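PDB 6F5Z: 24-sterol C-methyltransferase from Haloferax volcanii, which is a putative S-adenosylmethionine-dependent methyltransferase that forms a complex with the activator Trm112 and binds S-adenosyl-L-homocysteine. Local coordinates for residues H106-Y114 with T135-Y143; V179-I190 with Y213-V224. One frame throughout, in Å; residues are numbered along the deposited sequence.

The two contacts sit side by side in one seven-stranded mixed sheet of the Rossmann-like class I methyltransferase fold, their centres about 10 Å apart. Contact 1 comes first along the chain and pairs the parallel strands 104-110 and 134-140 close to the centre of the molecule; contact 2 follows, pairing strands 178-185 and 218-224 at one side of the sheet. Strands 134-140 and 218-224 are neighbours, and where the first ends and the second begins OD1 of Asn-141 lies 2.6 Å from OG1 of Thr-218, probably hydrogen-bonded. The parallel part thus carries the S-adenosyl-L-homocysteine site, while the antiparallel part leads out to the second subunit, which both contacts touch.

Contact 1. Residues H106-Y114 with T135-Y143. With SAH (S-adenosyl-L-homocysteine), chain G.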
loop_
_atom_site.group_PDB
_atom_site.type_symbol
_atom_site.label_atom_id
_atom_site.label_comp_id
_atom_site.label_asym_id
_atom_site.label_seq_id
_atom_site.Cartn_x
_atom_site.Cartn_y
_atom_site.Cartn_z
ATOM N N HIS B 106 2.909 -2.781 -13.561
ATOM C CA HIS B 106 3.577 -2.421 -12.312
ATOM C C HIS B 106 5.074 -2.374 -12.522
ATOM O O HIS B 106 5.609 -3.063 -13.406
ATOM C CB HIS B 106 3.300 -3.433 -11.187
ATOM C CG HIS B 106 1.856 -3.661 -10.930
ATOM N ND1 HIS B 106 1.166 -4.731 -11.515
ATOM C CD2 HIS B 106 0.997 -2.907 -10.216
ATOM C CE1 HIS B 106 -0.089 -4.586 -11.123
ATOM N NE2 HIS B 106 -0.258 -3.509 -10.359
ATOM N N VAL B 107 5.735 -1.534 -11.717
ATOM C CA VAL B 107 7.210 -1.451 -11.746
ATOM C C VAL B 107 7.672 -1.772 -10.322
ATOM O O VAL B 107 7.112 -1.274 -9.335
ATOM C CB VAL B 107 7.667 -0.021 -12.146
ATOM C CG1 VAL B 107 9.190 0.132 -12.033
ATOM C CG2 VAL B 107 7.226 0.296 -13.574
ATOM N N TRP B 108 8.723 -2.605 -10.226
ATOM C CA TRP B 108 9.363 -2.991 -8.990
ATOM C C TRP B 108 10.820 -2.554 -9.058
ATOM O O TRP B 108 11.452 -2.661 -10.108
ATOM C CB TRP B 108 9.355 -4.537 -8.880
ATOM C CG TRP B 108 10.344 -5.099 -7.894
ATOM C CD1 TRP B 108 11.620 -5.522 -8.165
ATOM C CD2 TRP B 108 10.172 -5.210 -6.471
ATOM N NE1 TRP B 108 12.238 -5.949 -6.993
ATOM C CE2 TRP B 108 11.379 -5.732 -5.936
ATOM C CE3 TRP B 108 9.106 -4.912 -5.592
ATOM C CZ2 TRP B 108 11.512 -6.056 -4.582
ATOM C CZ3 TRP B 108 9.253 -5.188 -4.238
ATOM C CH2 TRP B 108 10.469 -5.717 -3.741
ATOM N N SER B 109 11.363 -2.093 -7.940
ATOM C CA SER B 109 12.792 -1.862 -7.863
ATOM C C SER B 109 13.260 -2.091 -6.428
ATOM O O SER B 109 12.703 -1.520 -5.492
ATOM C CB SER B 109 13.155 -0.480 -8.385
ATOM O OG SER B 109 14.558 -0.267 -8.312
ATOM N N MET B 110 14.303 -2.904 -6.259
ATOM C CA MET B 110 14.862 -3.145 -4.918
ATOM C C MET B 110 16.367 -2.830 -4.966
ATOM O O MET B 110 17.095 -3.335 -5.846
ATOM C CB MET B 110 14.671 -4.618 -4.507
ATOM C CG MET B 110 15.476 -5.063 -3.288
ATOM S SD MET B 110 14.867 -4.270 -1.779
ATOM C CE MET B 110 15.753 -5.190 -0.501
ATOM N N GLU B 111 16.817 -2.013 -4.010
ATOM C CA GLU B 111 18.234 -1.718 -3.839
ATOM C C GLU B 111 18.884 -1.200 -5.123
ATOM O O GLU B 111 20.085 -1.472 -5.334
ATOM C CB GLU B 111 18.946 -2.996 -3.310
ATOM C CG GLU B 111 18.701 -3.206 -1.827
ATOM C CD GLU B 111 19.499 -2.205 -1.015
ATOM O OE1 GLU B 111 19.148 -0.999 -1.031
ATOM O OE2 GLU B 111 20.547 -2.602 -0.455
ATOM N N ALA B 112 18.189 -0.343 -5.889
ATOM C CA ALA B 112 18.753 0.160 -7.146
ATOM C C ALA B 112 18.411 1.599 -7.392
ATOM O O ALA B 112 19.148 2.306 -8.060
ATOM C CB ALA B 112 18.232 -0.664 -8.326
ATOM N N PHE B 113 17.234 2.038 -6.922
ATOM C CA PHE B 113 16.748 3.354 -7.315
ATOM C C PHE B 113 17.698 4.499 -7.004
ATOM O O PHE B 113 17.802 5.426 -7.812
ATOM C CB PHE B 113 15.363 3.627 -6.714
ATOM C CG PHE B 113 14.833 5.013 -6.975
ATOM C CD1 PHE B 113 14.225 5.320 -8.182
ATOM C CD2 PHE B 113 15.011 6.030 -6.038
ATOM C CE1 PHE B 113 13.758 6.623 -8.424
ATOM C CE2 PHE B 113 14.570 7.336 -6.293
ATOM C CZ PHE B 113 13.941 7.613 -7.472
ATOM N N TYR B 114 18.365 4.405 -5.869
ATOM C CA TYR B 114 19.211 5.488 -5.396
ATOM C C TYR B 114 20.517 5.586 -6.186
ATOM O O TYR B 114 21.289 6.514 -5.922
ATOM C CB TYR B 114 19.421 5.376 -3.903
ATOM C CG TYR B 114 19.874 4.007 -3.453
ATOM C CD1 TYR B 114 21.216 3.645 -3.508
ATOM C CD2 TYR B 114 18.976 3.096 -2.899
ATOM C CE1 TYR B 114 21.658 2.412 -3.043
ATOM C CE2 TYR B 114 19.400 1.842 -2.455
ATOM C CZ TYR B 114 20.748 1.508 -2.506
ATOM O OH TYR B 114 21.203 0.305 -1.999
ATOM N N THR B 135 1.204 0.479 -10.309
ATOM C CA THR B 135 1.969 0.840 -9.121
ATOM C C THR B 135 3.451 0.753 -9.318
ATOM O O THR B 135 3.930 0.052 -10.218
ATOM C CB THR B 135 1.621 -0.051 -7.888
ATOM O OG1 THR B 135 2.151 -1.379 -8.074
ATOM C CG2 THR B 135 0.110 -0.079 -7.588
ATOM N N PHE B 136 4.157 1.568 -8.532
ATOM C CA PHE B 136 5.611 1.508 -8.441
ATOM C C PHE B 136 5.911 1.121 -6.994
ATOM O O PHE B 136 5.556 1.870 -6.070
ATOM C CB PHE B 136 6.268 2.882 -8.791
ATOM C CG PHE B 136 7.772 2.934 -8.541
ATOM C CD1 PHE B 136 8.585 1.836 -8.842
ATOM C CD2 PHE B 136 8.373 4.097 -8.079
ATOM C CE1 PHE B 136 9.956 1.891 -8.629
ATOM C CE2 PHE B 136 9.747 4.169 -7.913
ATOM C CZ PHE B 136 10.535 3.071 -8.189
ATOM N N TYR B 137 6.635 -0.011 -6.811
ATOM C CA TYR B 137 7.089 -0.485 -5.505
ATOM C C TYR B 137 8.596 -0.196 -5.453
ATOM O O TYR B 137 9.362 -0.844 -6.184
ATOM C CB TYR B 137 6.786 -1.990 -5.351
ATOM C CG TYR B 137 5.418 -2.234 -4.759
ATOM C CD1 TYR B 137 4.262 -1.901 -5.459
ATOM C CD2 TYR B 137 5.277 -2.796 -3.495
ATOM C CE1 TYR B 137 2.998 -2.037 -4.878
ATOM C CE2 TYR B 137 4.020 -2.959 -2.908
ATOM C CZ TYR B 137 2.885 -2.561 -3.595
ATOM O OH TYR B 137 1.661 -2.695 -2.980
ATOM N N CYS B 138 8.995 0.775 -4.616
ATOM C CA CYS B 138 10.360 1.226 -4.525
ATOM C C CYS B 138 10.915 0.826 -3.157
ATOM O O CYS B 138 10.529 1.427 -2.144
ATOM C CB CYS B 138 10.362 2.747 -4.684
ATOM S SG CYS B 138 12.011 3.480 -4.630
ATOM N N ALA B 139 11.829 -0.182 -3.145
ATOM C CA ALA B 139 12.350 -0.670 -1.873
ATOM C C ALA B 139 13.833 -0.335 -1.823
ATOM O O ALA B 139 14.563 -0.622 -2.798
ATOM C CB ALA B 139 12.146 -2.167 -1.766
ATOM N N VAL B 140 14.278 0.281 -0.713
ATOM C CA VAL B 140 15.652 0.729 -0.623
ATOM C C VAL B 140 16.188 0.518 0.776
ATOM O O VAL B 140 15.461 0.736 1.755
ATOM C CB VAL B 140 15.840 2.218 -1.026
ATOM C CG1 VAL B 140 15.482 2.465 -2.498
ATOM C CG2 VAL B 140 15.044 3.154 -0.120
ATOM N N ASN B 141 17.506 0.216 0.868
ATOM C CA ASN B 141 18.184 0.124 2.155
ATOM C C ASN B 141 19.071 1.331 2.427
ATOM O O ASN B 141 19.511 1.487 3.562
ATOM C CB ASN B 141 19.009 -1.183 2.274
ATOM C CG ASN B 141 18.118 -2.394 2.321
ATOM O OD1 ASN B 141 16.944 -2.276 2.617
ATOM N ND2 ASN B 141 18.626 -3.573 2.002
ATOM N N TYR B 142 19.316 2.173 1.412
ATOM C CA TYR B 142 20.138 3.371 1.545
ATOM C C TYR B 142 19.152 4.544 1.605
ATOM O O TYR B 142 18.527 4.867 0.587
ATOM C CB TYR B 142 21.070 3.500 0.338
ATOM C CG TYR B 142 21.933 4.742 0.363
ATOM C CD1 TYR B 142 23.022 4.842 1.234
ATOM C CD2 TYR B 142 21.676 5.800 -0.488
ATOM C CE1 TYR B 142 23.850 5.969 1.232
ATOM C CE2 TYR B 142 22.513 6.919 -0.526
ATOM C CZ TYR B 142 23.586 7.002 0.348
ATOM O OH TYR B 142 24.409 8.107 0.307
ATOM N N TYR B 143 18.983 5.149 2.797
ATOM C CA TYR B 143 18.046 6.234 2.993
ATOM C C TYR B 143 18.434 6.972 4.262
ATOM O O TYR B 143 19.188 6.426 5.084
ATOM C CB TYR B 143 16.580 5.744 2.956
ATOM C CG TYR B 143 16.238 4.710 4.002
ATOM C CD1 TYR B 143 16.406 3.350 3.746
ATOM C CD2 TYR B 143 15.734 5.091 5.241
ATOM C CE1 TYR B 143 16.103 2.391 4.709
ATOM C CE2 TYR B 143 15.420 4.138 6.215
ATOM C CZ TYR B 143 15.602 2.786 5.934
ATOM O OH TYR B 143 15.309 1.822 6.884
HETATM N N SAH G . 17.376 -5.715 -7.405
HETATM C CA SAH G . 18.535 -6.619 -7.175
HETATM C CB SAH G . 19.938 -5.964 -7.486
HETATM C CG SAH G . 20.266 -4.789 -6.569
HETATM S SD SAH G . 21.914 -4.099 -6.969
HETATM C C SAH G . 18.555 -7.181 -5.730
HETATM O O SAH G . 17.555 -6.798 -4.984
HETATM O OXT SAH G . 19.427 -7.926 -5.344
HETATM C "C5'" SAH G . 21.528 -2.726 -8.082
HETATM C "C4'" SAH G . 21.252 -3.159 -9.509
HETATM O "O4'" SAH G . 20.847 -1.983 -10.257
HETATM C "C3'" SAH G . 22.516 -3.700 -10.188
HETATM O "O3'" SAH G . 22.294 -4.949 -10.842
HETATM C "C2'" SAH G . 22.963 -2.543 -11.088
HETATM O "O2'" SAH G . 23.685 -2.924 -12.258
HETATM C "C1'" SAH G . 21.636 -1.866 -11.429
HETATM N N9 SAH G . 21.744 -0.442 -11.753
HETATM C C8 SAH G . 22.305 0.543 -10.977
HETATM N N7 SAH G . 22.221 1.745 -11.495
HETATM C C5 SAH G . 21.553 1.540 -12.693
HETATM C C6 SAH G . 21.150 2.420 -13.723
HETATM N N6 SAH G . 21.401 3.737 -13.725
HETATM N N1 SAH G . 20.506 1.888 -14.792
HETATM C C2 SAH G . 20.305 0.564 -14.832
HETATM N N3 SAH G . 20.636 -0.361 -13.927
HETATM C C4 SAH G . 21.258 0.194 -12.866
HETATM O O HOH W 1 15.288 0.343 -5.606
#
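Tyr-114 meets Tyr-142 because CG of Tyr-114 sits between its own backbone N and carbonyl carbon (chi1 51°), presenting one ring face to the 135-143 segment. CB of Tyr-142 lies over the centre of that face, a CH-pi contact 3.5 Å from the centroid of the Tyr-114 ring. At the ring's edge, in its plane, CG1 of Val-140 comes within 3.6 Å of CD2 of Tyr-114. Glu-111 folds at its CB-CG bond (chi2 -73°), which brings its carboxylate back beside Asn-141. There OE1 of Glu-111 takes two donors from opposite faces of the carboxylate plane: OH of Tyr-114 at 2.6 Å and the backbone N of Asn-141 at 2.8 Å. A phenylalanine in place of Tyr-114 would probably leave OE1 without one of this pair of donors and the carboxylate freer to turn.

Behind this end the strands run parallel, joined by five backbone hydrogen bonds from Val-107 N to Glu-111 N. SD of Met-110 rests 3.4 Å from CB of Ala-139, while the edge of the Phe-136 ring meets Ser-109 CB. A water donates to Ser-109 OG and Ala-139 O and accepts from Phe-113 N, tying down the chain where it leaves the strand; Ser-109 OG also bonds Leu-45 O. As in class I methyltransferases, the strand's C-terminal end forms part of the cofactor site: the ligand's amino N donates to Met-110 O at 2.9 Å.

Helix 119-129, in the crossover between the two strands, packs Leu-123 and Ile-126 on Phe-136. Helix 16-33 lies against Trp-108 and Met-110 on the other face, and strands 41-45 and 218-224 flank the pair.

Contact 2. Residues V179-I190 with Y213-V224; sequences VAEQDSIADLDI and YRTFGTLLTVGV
Gln-182 and Thr-221 are a non-hydrogen-bonded pair, their side chains side by side, in the antiparallel strand pair that completes the sheet of a class I methyltransferase, its two strands joined by a long excursion rather than a tight hairpin. The Gln-182 chain leaves with CG anti to its backbone N (chi1 -174°) and runs on extended. Its CB lies 3.9 Å from Leu-220 O; CG comes nearer that oxygen, at 3.4 Å, and touches CD1 of Leu-219; CD lies near Leu-219 CD1 and Thr-221 OG1. At the tip NE2 donates almost straight to OG1 of Thr-221, 2.9 Å away and in the amide plane. His-165 O also accepts from NE2, and Arg-169 bonds OE1, so both ends of the amide are held.

A beta bulge between Val-179 and Glu-181 shifts the register by one residue and leaves the buried N of Glu-181 without a partner in the model. Alongside, Ala-180 O accepts from Tyr-137 OH of the second subunit. At the far end Gly-217, with positive phi, turns the chain from helix into strand; a side chain there would run into Ile-185 O.

Beyond the strands, OD1 of Asp-187 accepts from the backbone N of Asp-189, an Asx turn, and of Ile-190, which extends it to an Asx motif; OD2 bonds His-25 ND1 of helix 16-33. CG2 of Ile-190 sits over one face of the Tyr-213 ring, 3.5 Å from its CG. Arg-214 crosses to this loop: NH1 reaches Asp-187 O at 2.8 Å, while NH1 and NH2 together grip Ile-190 O end-on, at 2.9 and 3.0 Å, with that oxygen in the guanidinium plane.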
loop_
_atom_site.group_PDB
_atom_site.type_symbol
_atom_site.label_atom_id
_atom_site.label_comp_id
_atom_site.label_asym_id
_atom_site.label_seq_id
_atom_site.Cartn_x
_atom_site.Cartn_y
_atom_site.Cartn_z
ATOM N N VAL B 179 1.039 8.714 -3.445
ATOM C CA VAL B 179 1.686 7.794 -2.483
ATOM C C VAL B 179 0.588 7.000 -1.787
ATOM O O VAL B 179 -0.275 7.585 -1.110
ATOM C CB VAL B 179 2.571 8.562 -1.478
ATOM C CG1 VAL B 179 3.175 7.632 -0.432
ATOM C CG2 VAL B 179 3.675 9.333 -2.195
ATOM N N ALA B 180 0.653 5.670 -1.923
ATOM C CA ALA B 180 -0.379 4.808 -1.325
ATOM C C ALA B 180 0.008 4.184 -0.006
ATOM O O ALA B 180 -0.875 3.792 0.765
ATOM C CB ALA B 180 -0.763 3.702 -2.300
ATOM N N GLU B 181 1.320 4.040 0.226
ATOM C CA GLU B 181 1.804 3.348 1.390
ATOM C C GLU B 181 3.262 3.679 1.545
ATOM O O GLU B 181 3.964 3.877 0.541
ATOM C CB GLU B 181 1.677 1.823 1.121
ATOM C CG GLU B 181 1.898 0.977 2.346
ATOM C CD GLU B 181 3.154 0.130 2.340
ATOM O OE1 GLU B 181 4.213 0.629 2.780
ATOM O OE2 GLU B 181 3.071 -1.053 1.947
ATOM N N GLN B 182 3.721 3.721 2.781
ATOM C CA GLN B 182 5.161 3.840 3.006
ATOM C C GLN B 182 5.465 3.124 4.313
ATOM O O GLN B 182 4.756 3.347 5.297
ATOM C CB GLN B 182 5.636 5.276 3.003
ATOM C CG GLN B 182 7.177 5.301 3.090
ATOM C CD GLN B 182 7.720 6.703 3.072
ATOM O OE1 GLN B 182 7.378 7.475 3.989
ATOM N NE2 GLN B 182 8.539 7.059 2.060
ATOM N N ASP B 183 6.459 2.241 4.297
ATOM C CA ASP B 183 6.692 1.438 5.492
ATOM C C ASP B 183 8.139 1.017 5.626
ATOM O O ASP B 183 8.933 1.129 4.698
ATOM C CB ASP B 183 5.839 0.148 5.337
ATOM C CG ASP B 183 5.468 -0.612 6.609
ATOM O OD1 ASP B 183 5.693 -0.066 7.723
ATOM O OD2 ASP B 183 4.835 -1.702 6.485
ATOM N N SER B 184 8.469 0.507 6.823
ATOM C CA SER B 184 9.751 -0.129 7.112
ATOM C C SER B 184 9.480 -1.644 7.195
ATOM O O SER B 184 8.530 -2.056 7.866
ATOM C CB SER B 184 10.252 0.334 8.477
ATOM O OG SER B 184 10.536 1.723 8.445
ATOM N N ILE B 185 10.273 -2.442 6.500
ATOM C CA ILE B 185 10.146 -3.897 6.527
ATOM C C ILE B 185 11.398 -4.439 7.209
ATOM O O ILE B 185 12.517 -4.281 6.692
ATOM C CB ILE B 185 10.018 -4.444 5.087
ATOM C CG1 ILE B 185 8.727 -3.833 4.433
ATOM C CG2 ILE B 185 9.897 -5.986 5.126
ATOM C CD1 ILE B 185 8.534 -4.284 2.982
ATOM N N ALA B 186 11.195 -5.047 8.391
ATOM C CA ALA B 186 12.333 -5.551 9.143
ATOM C C ALA B 186 12.948 -6.772 8.473
ATOM O O ALA B 186 12.231 -7.582 7.833
ATOM C CB ALA B 186 11.898 -5.928 10.544
ATOM N N ASP B 187 14.286 -6.940 8.669
ATOM C CA ASP B 187 14.990 -8.139 8.237
ATOM C C ASP B 187 15.103 -8.956 9.519
ATOM O O ASP B 187 15.905 -8.637 10.412
ATOM C CB ASP B 187 16.365 -7.822 7.641
ATOM C CG ASP B 187 17.125 -9.072 7.241
ATOM O OD1 ASP B 187 16.775 -10.165 7.744
ATOM O OD2 ASP B 187 18.033 -8.969 6.397
ATOM N N LEU B 188 14.290 -10.011 9.601
ATOM C CA LEU B 188 14.256 -10.881 10.794
ATOM C C LEU B 188 15.120 -12.111 10.595
ATOM O O LEU B 188 15.292 -12.890 11.541
ATOM C CB LEU B 188 12.818 -11.344 11.053
ATOM C CG LEU B 188 11.775 -10.263 11.374
ATOM C CD1 LEU B 188 10.432 -10.895 11.741
ATOM C CD2 LEU B 188 12.236 -9.313 12.465
ATOM N N ASP B 189 15.616 -12.333 9.383
ATOM C CA ASP B 189 16.368 -13.539 9.059
ATOM C C ASP B 189 17.828 -13.440 9.348
ATOM O O ASP B 189 18.458 -14.453 9.656
ATOM C CB ASP B 189 16.172 -13.929 7.594
ATOM C CG ASP B 189 14.743 -14.344 7.349
ATOM O OD1 ASP B 189 14.277 -15.273 8.036
ATOM O OD2 ASP B 189 14.055 -13.664 6.552
ATOM N N ILE B 190 18.415 -12.261 9.178
ATOM C CA ILE B 190 19.853 -12.147 9.413
ATOM C C ILE B 190 20.174 -12.444 10.878
ATOM O O ILE B 190 19.501 -11.946 11.788
ATOM C CB ILE B 190 20.413 -10.769 8.930
ATOM C CG1 ILE B 190 21.954 -10.773 8.967
ATOM C CG2 ILE B 190 19.789 -9.596 9.705
ATOM C CD1 ILE B 190 22.642 -9.585 8.236
ATOM N N TYR B 213 18.668 -3.761 11.321
ATOM C CA TYR B 213 17.853 -4.798 10.699
ATOM C C TYR B 213 16.471 -4.976 11.275
ATOM O O TYR B 213 15.545 -5.232 10.499
ATOM C CB TYR B 213 18.626 -6.141 10.691
ATOM C CG TYR B 213 19.870 -6.075 9.816
ATOM C CD1 TYR B 213 19.770 -5.966 8.432
ATOM C CD2 TYR B 213 21.149 -6.136 10.371
ATOM C CE1 TYR B 213 20.902 -5.849 7.629
ATOM C CE2 TYR B 213 22.289 -6.036 9.567
ATOM C CZ TYR B 213 22.158 -5.907 8.197
ATOM O OH TYR B 213 23.260 -5.820 7.376
ATOM N N ARG B 214 16.333 -4.968 12.615
ATOM C CA ARG B 214 15.027 -5.237 13.225
ATOM C C ARG B 214 14.200 -3.973 13.320
ATOM O O ARG B 214 12.969 -4.092 13.292
ATOM C CB ARG B 214 15.186 -5.884 14.630
ATOM C CG ARG B 214 16.068 -7.147 14.672
ATOM C CD ARG B 214 15.600 -8.304 13.792
ATOM N NE ARG B 214 16.205 -9.554 14.233
ATOM C CZ ARG B 214 17.148 -10.238 13.581
ATOM N NH1 ARG B 214 17.576 -9.830 12.381
ATOM N NH2 ARG B 214 17.681 -11.329 14.127
ATOM N N THR B 215 14.829 -2.777 13.410
ATOM C CA THR B 215 14.090 -1.528 13.597
ATOM C C THR B 215 13.914 -0.772 12.295
ATOM O O THR B 215 12.778 -0.475 11.929
ATOM C CB THR B 215 14.760 -0.672 14.686
ATOM O OG1 THR B 215 14.838 -1.426 15.900
ATOM C CG2 THR B 215 14.020 0.625 14.961
ATOM N N PHE B 216 15.013 -0.387 11.637
ATOM C CA PHE B 216 14.935 0.401 10.392
ATOM C C PHE B 216 14.547 -0.491 9.210
ATOM O O PHE B 216 13.586 -0.219 8.493
ATOM C CB PHE B 216 16.284 1.076 10.081
ATOM C CG PHE B 216 16.764 2.094 11.097
ATOM C CD1 PHE B 216 15.860 2.786 11.886
ATOM C CD2 PHE B 216 18.125 2.332 11.285
ATOM C CE1 PHE B 216 16.288 3.761 12.800
ATOM C CE2 PHE B 216 18.559 3.338 12.170
ATOM C CZ PHE B 216 17.634 4.043 12.924
ATOM N N GLY B 217 15.306 -1.550 8.991
ATOM C CA GLY B 217 15.025 -2.444 7.866
ATOM C C GLY B 217 15.041 -1.735 6.512
ATOM O O GLY B 217 15.775 -0.757 6.300
ATOM N N THR B 218 14.238 -2.256 5.585
ATOM C CA THR B 218 14.126 -1.747 4.222
ATOM C C THR B 218 12.981 -0.750 4.145
ATOM O O THR B 218 11.881 -1.034 4.614
ATOM C CB THR B 218 13.818 -2.930 3.276
ATOM O OG1 THR B 218 14.955 -3.817 3.288
ATOM C CG2 THR B 218 13.594 -2.513 1.834
ATOM N N LEU B 219 13.237 0.408 3.514
ATOM C CA LEU B 219 12.152 1.366 3.318
ATOM C C LEU B 219 11.398 0.981 2.038
ATOM O O LEU B 219 12.012 0.762 0.991
ATOM C CB LEU B 219 12.770 2.777 3.135
ATOM C CG LEU B 219 11.811 3.862 2.561
ATOM C CD1 LEU B 219 10.689 4.156 3.527
ATOM C CD2 LEU B 219 12.576 5.181 2.361
ATOM N N LEU B 220 10.057 0.924 2.109
ATOM C CA LEU B 220 9.253 0.683 0.934
ATOM C C LEU B 220 8.333 1.862 0.744
ATOM O O LEU B 220 7.617 2.223 1.685
ATOM C CB LEU B 220 8.390 -0.586 1.084
ATOM C CG LEU B 220 7.319 -0.806 -0.010
ATOM C CD1 LEU B 220 7.991 -1.115 -1.384
ATOM C CD2 LEU B 220 6.377 -1.973 0.397
ATOM N N THR B 221 8.324 2.437 -0.499
ATOM C CA THR B 221 7.344 3.493 -0.803
ATOM C C THR B 221 6.582 3.009 -2.026
ATOM O O THR B 221 7.187 2.527 -2.981
ATOM C CB THR B 221 8.043 4.832 -1.115
ATOM O OG1 THR B 221 9.015 5.123 -0.087
ATOM C CG2 THR B 221 7.044 6.017 -1.196
ATOM N N VAL B 222 5.244 3.115 -1.987
ATOM C CA VAL B 222 4.378 2.644 -3.083
ATOM C C VAL B 222 3.681 3.838 -3.721
ATOM O O VAL B 222 3.054 4.620 -2.991
ATOM C CB VAL B 222 3.327 1.664 -2.545
ATOM C CG1 VAL B 222 2.345 1.211 -3.638
ATOM C CG2 VAL B 222 4.024 0.437 -1.930
ATOM N N GLY B 223 3.849 3.989 -5.031
ATOM C CA GLY B 223 3.211 5.062 -5.788
ATOM C C GLY B 223 2.234 4.510 -6.815
ATOM O O GLY B 223 2.366 3.375 -7.261
ATOM N N VAL B 224 1.174 5.281 -7.106
ATOM C CA VAL B 224 0.170 4.873 -8.074
ATOM C C VAL B 224 0.145 5.924 -9.186
ATOM O O VAL B 224 0.131 7.133 -8.897
ATOM C CB VAL B 224 -1.224 4.736 -7.422
ATOM C CG1 VAL B 224 -2.289 4.483 -8.490
ATOM C CG2 VAL B 224 -1.227 3.593 -6.420
HETATM O O HOH W 2 12.912 2.901 7.905
#